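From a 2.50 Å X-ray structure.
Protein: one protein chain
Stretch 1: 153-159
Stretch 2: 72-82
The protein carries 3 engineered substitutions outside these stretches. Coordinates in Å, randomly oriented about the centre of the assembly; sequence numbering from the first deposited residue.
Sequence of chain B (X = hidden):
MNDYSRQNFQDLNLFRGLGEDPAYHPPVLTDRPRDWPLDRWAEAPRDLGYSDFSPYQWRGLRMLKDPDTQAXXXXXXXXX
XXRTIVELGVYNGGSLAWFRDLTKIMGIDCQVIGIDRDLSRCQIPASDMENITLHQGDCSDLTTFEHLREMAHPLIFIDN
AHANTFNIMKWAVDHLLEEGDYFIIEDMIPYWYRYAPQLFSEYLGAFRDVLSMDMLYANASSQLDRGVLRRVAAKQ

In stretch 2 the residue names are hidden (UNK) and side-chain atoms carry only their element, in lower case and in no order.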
# COMPACT_ATOMS: atom_id res chain seq x y z
N HIS B 153 22.09 8.08 -39.44
CA HIS B 153 21.15 7.14 -38.86
C HIS B 153 21.90 5.89 -38.41
O HIS B 153 22.98 5.61 -38.91
CB HIS B 153 20.08 6.79 -39.89
CG HIS B 153 19.24 7.96 -40.30
ND1 HIS B 153 17.87 7.95 -40.22
CD2 HIS B 153 19.58 9.17 -40.80
CE1 HIS B 153 17.40 9.11 -40.66
NE2 HIS B 153 18.42 9.86 -41.03
N PRO B 154 21.35 5.13 -37.47
CA PRO B 154 20.05 5.37 -36.83
C PRO B 154 19.96 6.65 -36.00
O PRO B 154 20.96 7.33 -35.71
CB PRO B 154 19.88 4.15 -35.92
CG PRO B 154 20.82 3.14 -36.40
CD PRO B 154 21.98 3.90 -36.96
N LEU B 155 18.74 6.94 -35.57
CA LEU B 155 18.42 8.22 -34.97
C LEU B 155 17.37 8.07 -33.88
O LEU B 155 16.38 7.38 -34.06
CB LEU B 155 17.91 9.13 -36.07
CG LEU B 155 17.60 10.58 -35.71
CD1 LEU B 155 18.21 11.52 -36.77
CD2 LEU B 155 16.09 10.80 -35.59
N ILE B 156 17.62 8.70 -32.75
CA ILE B 156 16.62 8.78 -31.68
C ILE B 156 16.18 10.24 -31.55
O ILE B 156 17.00 11.11 -31.29
CB ILE B 156 17.20 8.28 -30.35
CG1 ILE B 156 17.71 6.85 -30.49
CG2 ILE B 156 16.16 8.40 -29.23
CD1 ILE B 156 18.46 6.37 -29.26
N PHE B 157 14.89 10.48 -31.73
CA PHE B 157 14.28 11.79 -31.58
C PHE B 157 13.49 11.80 -30.27
O PHE B 157 12.60 10.98 -30.09
CB PHE B 157 13.36 12.07 -32.77
CG PHE B 157 12.80 13.46 -32.80
CD1 PHE B 157 13.25 14.38 -33.75
CD2 PHE B 157 11.83 13.87 -31.88
CE1 PHE B 157 12.75 15.67 -33.78
CE2 PHE B 157 11.33 15.16 -31.90
CZ PHE B 157 11.79 16.07 -32.85
N ILE B 158 13.82 12.71 -29.37
CA ILE B 158 13.21 12.73 -28.04
C ILE B 158 12.49 14.06 -27.81
O ILE B 158 13.11 15.12 -27.83
CB ILE B 158 14.27 12.52 -26.93
CG1 ILE B 158 15.11 11.28 -27.25
CG2 ILE B 158 13.60 12.36 -25.56
CD1 ILE B 158 16.22 11.05 -26.29
N ASP B 159 11.18 13.98 -27.63
CA ASP B 159 10.37 15.12 -27.25
C ASP B 159 10.34 15.33 -25.73
O ASP B 159 9.83 14.50 -25.00
CB ASP B 159 8.95 14.93 -27.75
CG ASP B 159 8.04 16.03 -27.28
OD1 ASP B 159 6.90 15.71 -26.82
OD2 ASP B 159 8.40 17.23 -27.33
N UNK B 72 17.27 2.51 -19.18
CA UNK B 72 16.59 2.20 -20.42
C UNK B 72 17.36 2.77 -21.63
O UNK B 72 17.68 2.03 -22.55
c UNK B 72 14.54 2.69 -21.80
c UNK B 72 15.14 2.71 -20.41
c UNK B 72 14.30 1.90 -19.43
N UNK B 73 17.68 4.06 -21.59
CA UNK B 73 18.46 4.69 -22.67
C UNK B 73 19.83 4.05 -22.86
O UNK B 73 20.38 4.06 -23.94
c UNK B 73 16.76 7.80 -21.95
c UNK B 73 17.01 7.08 -24.20
c UNK B 73 18.64 6.20 -22.46
c UNK B 73 15.23 8.59 -23.62
c UNK B 73 15.66 8.56 -22.30
c UNK B 73 15.91 7.85 -24.58
o UNK B 73 14.14 9.37 -23.96
c UNK B 73 17.44 7.04 -22.87
N UNK B 74 20.41 3.51 -21.81
CA UNK B 74 21.70 2.87 -21.94
C UNK B 74 21.55 1.62 -22.79
O UNK B 74 22.33 1.43 -23.73
n UNK B 74 25.54 0.87 -20.85
n UNK B 74 23.47 0.32 -20.85
c UNK B 74 23.52 1.69 -20.69
c UNK B 74 22.29 2.52 -20.59
c UNK B 74 24.70 -0.15 -20.93
c UNK B 74 24.83 2.03 -20.70
N UNK B 75 20.55 0.79 -22.47
CA UNK B 75 20.25 -0.42 -23.24
C UNK B 75 19.91 -0.09 -24.69
O UNK B 75 20.37 -0.75 -25.60
c UNK B 75 19.41 -1.77 -21.21
o UNK B 75 18.52 -2.07 -20.36
o UNK B 75 20.62 -1.90 -20.89
c UNK B 75 19.09 -1.22 -22.62
N UNK B 76 19.12 0.96 -24.89
CA UNK B 76 18.72 1.38 -26.22
C UNK B 76 19.92 1.82 -27.04
O UNK B 76 20.09 1.42 -28.17
s UNK B 76 16.00 4.33 -27.23
c UNK B 76 17.71 2.52 -26.12
c UNK B 76 17.12 2.96 -27.45
c UNK B 76 14.71 3.56 -26.22
N UNK B 77 20.77 2.65 -26.45
CA UNK B 77 22.00 3.07 -27.10
C UNK B 77 22.85 1.87 -27.50
O UNK B 77 23.33 1.81 -28.63
c UNK B 77 22.79 4.02 -26.20
c UNK B 77 23.22 6.34 -25.44
c UNK B 77 22.53 5.49 -26.48
c UNK B 77 21.04 5.83 -26.56
N UNK B 78 22.99 0.92 -26.57
CA UNK B 78 23.85 -0.25 -26.74
C UNK B 78 23.37 -1.15 -27.88
O UNK B 78 24.19 -1.70 -28.64
c UNK B 78 24.64 -3.52 -25.48
c UNK B 78 28.23 -3.65 -25.89
c UNK B 78 28.61 -1.26 -25.97
c UNK B 78 27.23 -1.00 -25.81
c UNK B 78 23.94 -1.05 -25.45
c UNK B 78 29.09 -2.58 -26.00
n UNK B 78 25.81 -4.25 -25.59
c UNK B 78 24.92 -2.18 -25.53
c UNK B 78 26.34 -2.07 -25.69
c UNK B 78 26.86 -3.38 -25.73
N UNK B 79 22.06 -1.28 -28.00
CA UNK B 79 21.44 -2.11 -29.02
C UNK B 79 21.38 -1.41 -30.40
O UNK B 79 21.75 -2.00 -31.41
c UNK B 79 17.71 -3.35 -29.11
o UNK B 79 17.12 -4.39 -29.46
o UNK B 79 17.19 -2.51 -28.34
c UNK B 79 20.03 -2.50 -28.56
c UNK B 79 19.12 -3.11 -29.64
N UNK B 80 20.91 -0.17 -30.43
CA UNK B 80 20.69 0.58 -31.69
C UNK B 80 21.98 1.20 -32.27
O UNK B 80 22.16 1.27 -33.49
c UNK B 80 19.68 1.69 -31.40
c UNK B 80 18.70 1.48 -33.79
c UNK B 80 18.61 2.13 -32.41
c UNK B 80 18.62 3.67 -32.50
N UNK B 81 22.86 1.67 -31.39
CA UNK B 81 24.07 2.39 -31.78
C UNK B 81 23.71 3.56 -32.70
O UNK B 81 24.10 3.59 -33.86
n UNK B 81 29.81 1.00 -32.07
n UNK B 81 28.57 0.26 -30.31
n UNK B 81 27.78 0.00 -32.47
c UNK B 81 25.54 0.32 -31.50
c UNK B 81 28.71 0.42 -31.61
c UNK B 81 25.10 1.45 -32.43
c UNK B 81 26.53 -0.65 -32.10
N UNK B 82 22.97 4.52 -32.17
CA UNK B 82 22.53 5.67 -32.97
C UNK B 82 23.68 6.57 -33.37
O UNK B 82 24.53 6.87 -32.54
c UNK B 82 22.03 6.04 -30.65
c UNK B 82 21.58 6.42 -32.02
c UNK B 82 22.49 4.61 -30.78

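Position 72 carries three side-chain carbons, the first bearing the other two, and lies out of reach of the strand 155-159; branching at CB makes it Val 72. At position 73 one carbon leads to a six-carbon ring bearing an oxygen, and the CA-to-CB bond points toward the strand, the oxygen lying 3.4 Å from Ile 158 CG2. This is Tyr 73; its CE2 lies 3.6 Å from Ile 158 CD1, which meets the ring obliquely, while OH is hydrogen-bonded elsewhere in the structure.

Position 74 has one carbon and a five-membered ring of three carbons and two nitrogens, an imidazole far from stretch 1: His 74. Position 75, two carbons with two oxygens on the second, also has no contact with it. The short carboxylate identifies Asp 75.

An unbranched run of two carbons, sulfur and a terminal carbon marks position 76, where the sulfur lies 3.8 Å from Ile 156 CD1. It is Met 76. Position 77 has four carbons forked at the second; its CB points sideways, yet one terminal carbon comes within 3.8 Å of Ile 156 CD1. This is Leu 77.

Position 78 bears one carbon, then fused five- and six-membered rings holding eight carbons and one nitrogen, and they do not reach the strand: Trp 78. Position 79, three carbons with two oxygens on the third, makes no contact with stretch 1; it is Glu 79.

At position 80 four carbons again fork at the second, one terminal carbon 3.6 Å from Pro 154 CB and the other 3.9 Å from Ile 156 CG1. This is Leu 80; both methyls pack on Pro 154, and CD1 also meets Ile 156. Position 81 has three carbons, a nitrogen, and a carbon carrying two more nitrogens, a guanidinium; the CA-to-CB bond points away from stretch 1. It is Arg 81, which leaves the helix with positive phi; its backbone O lies 3.8 Å from Pro 154 CD. Position 82 closes three carbons onto its own N, and one ring carbon lies 3.8 Å from Ile 156 CD1. The ring is Pro 82, with CA 3.6 Å from Pro 154 O.

The contact is apolar packing without hydrogen bonds between the stretches. Helix and strand run roughly antiparallel, at 153°, so Ile 158 meets Tyr 73 near the start of the stretch, whereas Pro 154, after a cis peptide bond, meets the helix end at Leu 80. Between them Ile 156 CD1 enters a pocket lined by Met 76, Leu 77 and Pro 82.

Stretch 2 72-82: VYHDMLWELRP
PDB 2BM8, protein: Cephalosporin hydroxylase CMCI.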